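Local coordinates for protein MaoC-like dehydratase (Phytophthora Capsici, PDB 3KH8) that probably acts as a hydro-lyase, adding water to or removing it from an enoyl-CoA-type substrate, as in MaoC-like and MFE-2 hydratase 2 enzymes, at residues F209-K214 / S259-K264. Residues are numbered along the deposited sequence; the frame is centred on the assembly and turned at random.
Sequences FNDEFK and SRALFK
Arg260 reaches from the helix to the ring of Phe213 on the strand and makes a cation-pi contact over one face. Arg260 NH1 sits above the centre of the Phe213 ring, 3.2 Å from the ring plane. The guanidinium does not lie flat on the ring. It stands on edge, with the two planes 87° apart, so an N-H edge rather than a face meets the pi cloud. Arg260 NH2 lies 3.5 Å from Phe213 CD1. A bend at chi3 turns the arginine chain toward the ring.

The second point of contact is Asp211. Its CB packs on the methyl of Ala261, with 3.8 Å between the two CB atoms. With CG anti to the backbone N (chi1 -159°), the Asp211 carboxylate is carried over Ala261, and OD2 rests against the Ala261 methyl. One water joins the two segments, donating to Asp211 OD2 at 2.8 Å and to Ala261 O at 2.7 Å. Asp211 OD1 takes a weak bond from Glu212 N. The extended chain of Lys264 passes the same carboxylate, with CD 4.0 Å from Asp211 OD2. Lys264 NZ stays 4.6 Å from Asp211 OD2, too far for a salt bridge, though its positive charge probably still helps keep the carboxylate ionised.

Second-shell residues position the arginine. Arg260 NE forms a salt bridge with Glu68, and NH1 also hydrogen-bonds to Ile66 O, which probably helps hold the guanidinium on edge.

The contact is surface packing within the MaoC-like hot dog domain. Segment 259-264 of helix 251-266 runs at 135° to strand 209-214. The strand pairs antiparallel with strand 290-297, where Ala261 touches Thr293 and Leu262 touches Met295. Leu262 also packs on Ile277 of strand 274-281, so the helix lies across several strands of the sheet.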
loop_
_atom_site.group_PDB
_atom_site.type_symbol
_atom_site.label_atom_id
_atom_site.label_comp_id
_atom_site.label_asym_id
_atom_site.label_seq_id
_atom_site.Cartn_x
_atom_site.Cartn_y
_atom_site.Cartn_z
ATOM N N PHE A 209 -17.757 -20.629 -13.977
ATOM C CA PHE A 209 -17.414 -20.164 -12.638
ATOM C C PHE A 209 -17.553 -18.650 -12.553
ATOM O O PHE A 209 -17.357 -17.942 -13.542
ATOM C CB PHE A 209 -15.988 -20.594 -12.263
ATOM C CG PHE A 209 -15.752 -22.080 -12.361
ATOM C CD1 PHE A 209 -16.234 -22.945 -11.379
ATOM C CD2 PHE A 209 -15.048 -22.615 -13.438
ATOM C CE1 PHE A 209 -16.019 -24.327 -11.469
ATOM C CE2 PHE A 209 -14.828 -23.992 -13.537
ATOM C CZ PHE A 209 -15.317 -24.848 -12.549
ATOM N N ASN A 210 -17.908 -18.168 -11.367
ATOM C CA ASN A 210 -18.015 -16.740 -11.104
ATOM C C ASN A 210 -17.308 -16.389 -9.808
ATOM O O ASN A 210 -17.253 -17.199 -8.883
ATOM C CB ASN A 210 -19.483 -16.310 -11.014
ATOM C CG ASN A 210 -20.222 -16.466 -12.328
ATOM O OD1 ASN A 210 -20.066 -15.657 -13.245
ATOM N ND2 ASN A 210 -21.042 -17.508 -12.422
ATOM N N ASP A 211 -16.756 -15.183 -9.758
ATOM C CA ASP A 211 -16.163 -14.643 -8.544
ATOM C C ASP A 211 -16.475 -13.157 -8.547
ATOM O O ASP A 211 -16.739 -12.573 -9.600
ATOM C CB ASP A 211 -14.646 -14.888 -8.521
ATOM C CG ASP A 211 -14.043 -14.828 -7.106
ATOM O OD1 ASP A 211 -14.755 -14.478 -6.139
ATOM O OD2 ASP A 211 -12.837 -15.132 -6.965
ATOM N N GLU A 212 -16.474 -12.543 -7.372
ATOM C CA GLU A 212 -16.638 -11.097 -7.303
ATOM C C GLU A 212 -15.751 -10.483 -6.239
ATOM O O GLU A 212 -15.423 -11.122 -5.238
ATOM C CB GLU A 212 -18.105 -10.697 -7.093
ATOM C CG GLU A 212 -18.707 -11.135 -5.771
ATOM C CD GLU A 212 -20.035 -10.455 -5.480
ATOM O OE1 GLU A 212 -20.852 -10.287 -6.415
ATOM O OE2 GLU A 212 -20.260 -10.091 -4.307
ATOM N N PHE A 213 -15.354 -9.242 -6.484
ATOM C CA PHE A 213 -14.572 -8.483 -5.530
ATOM C C PHE A 213 -15.076 -7.050 -5.485
ATOM O O PHE A 213 -15.119 -6.362 -6.505
ATOM C CB PHE A 213 -13.074 -8.523 -5.867
ATOM C CG PHE A 213 -12.227 -7.696 -4.935
ATOM C CD1 PHE A 213 -11.997 -8.119 -3.625
ATOM C CD2 PHE A 213 -11.677 -6.487 -5.359
ATOM C CE1 PHE A 213 -11.224 -7.350 -2.754
ATOM C CE2 PHE A 213 -10.909 -5.713 -4.496
ATOM C CZ PHE A 213 -10.684 -6.147 -3.192
ATOM N N LYS A 214 -15.478 -6.626 -4.291
ATOM C CA LYS A 214 -15.881 -5.253 -4.032
ATOM C C LYS A 214 -14.618 -4.410 -3.879
ATOM O O LYS A 214 -13.885 -4.559 -2.898
ATOM C CB LYS A 214 -16.749 -5.205 -2.762
ATOM C CG LYS A 214 -17.049 -3.818 -2.181
ATOM C CD LYS A 214 -17.975 -2.993 -3.050
ATOM C CE LYS A 214 -18.435 -1.733 -2.317
ATOM N NZ LYS A 214 -17.348 -0.711 -2.175
ATOM N N SER A 259 -7.292 -11.527 -12.564
ATOM C CA SER A 259 -6.195 -12.482 -12.386
ATOM C C SER A 259 -6.260 -13.214 -11.043
ATOM O O SER A 259 -5.941 -14.400 -10.973
ATOM C CB SER A 259 -4.836 -11.796 -12.547
ATOM O OG SER A 259 -4.693 -11.261 -13.850
ATOM N N ARG A 260 -6.665 -12.498 -9.992
ATOM C CA ARG A 260 -6.853 -13.085 -8.667
ATOM C C ARG A 260 -7.913 -14.182 -8.696
ATOM O O ARG A 260 -7.721 -15.249 -8.110
ATOM C CB ARG A 260 -7.261 -12.017 -7.651
ATOM C CG ARG A 260 -6.143 -11.072 -7.209
ATOM C CD ARG A 260 -6.702 -9.948 -6.341
ATOM N NE ARG A 260 -7.603 -10.472 -5.318
ATOM C CZ ARG A 260 -8.671 -9.837 -4.849
ATOM N NH1 ARG A 260 -8.993 -8.627 -5.294
ATOM N NH2 ARG A 260 -9.424 -10.424 -3.932
ATOM N N ALA A 261 -9.028 -13.911 -9.374
ATOM C CA ALA A 261 -10.107 -14.889 -9.504
ATOM C C ALA A 261 -9.630 -16.121 -10.273
ATOM O O ALA A 261 -9.917 -17.253 -9.878
ATOM C CB ALA A 261 -11.317 -14.264 -10.185
ATOM N N LEU A 262 -8.888 -15.890 -11.355
ATOM C CA LEU A 262 -8.356 -16.975 -12.184
ATOM C C LEU A 262 -7.349 -17.845 -11.434
ATOM O O LEU A 262 -7.402 -19.075 -11.522
ATOM C CB LEU A 262 -7.749 -16.420 -13.481
ATOM C CG LEU A 262 -8.746 -15.779 -14.452
ATOM C CD1 LEU A 262 -8.033 -14.786 -15.370
ATOM C CD2 LEU A 262 -9.498 -16.843 -15.259
ATOM N N PHE A 263 -6.440 -17.208 -10.696
ATOM C CA PHE A 263 -5.467 -17.937 -9.883
ATOM C C PHE A 263 -6.162 -18.778 -8.822
ATOM O O PHE A 263 -5.803 -19.939 -8.611
ATOM C CB PHE A 263 -4.446 -16.991 -9.222
ATOM C CG PHE A 263 -3.472 -17.700 -8.311
ATOM C CD1 PHE A 263 -2.351 -18.335 -8.832
ATOM C CD2 PHE A 263 -3.692 -17.754 -6.935
ATOM C CE1 PHE A 263 -1.453 -19.010 -7.994
ATOM C CE2 PHE A 263 -2.801 -18.425 -6.089
ATOM C CZ PHE A 263 -1.678 -19.049 -6.622
ATOM N N LYS A 264 -7.155 -18.183 -8.163
ATOM C CA LYS A 264 -7.890 -18.837 -7.077
ATOM C C LYS A 264 -8.662 -20.065 -7.575
ATOM O O LYS A 264 -8.653 -21.118 -6.930
ATOM C CB LYS A 264 -8.843 -17.836 -6.413
ATOM C CG LYS A 264 -9.463 -18.310 -5.109
ATOM C CD LYS A 264 -10.436 -17.269 -4.566
ATOM C CE LYS A 264 -11.031 -17.702 -3.237
ATOM N NZ LYS A 264 -11.965 -16.664 -2.707
HETATM O O HOH W 1 -12.077 -17.485 -8.211
#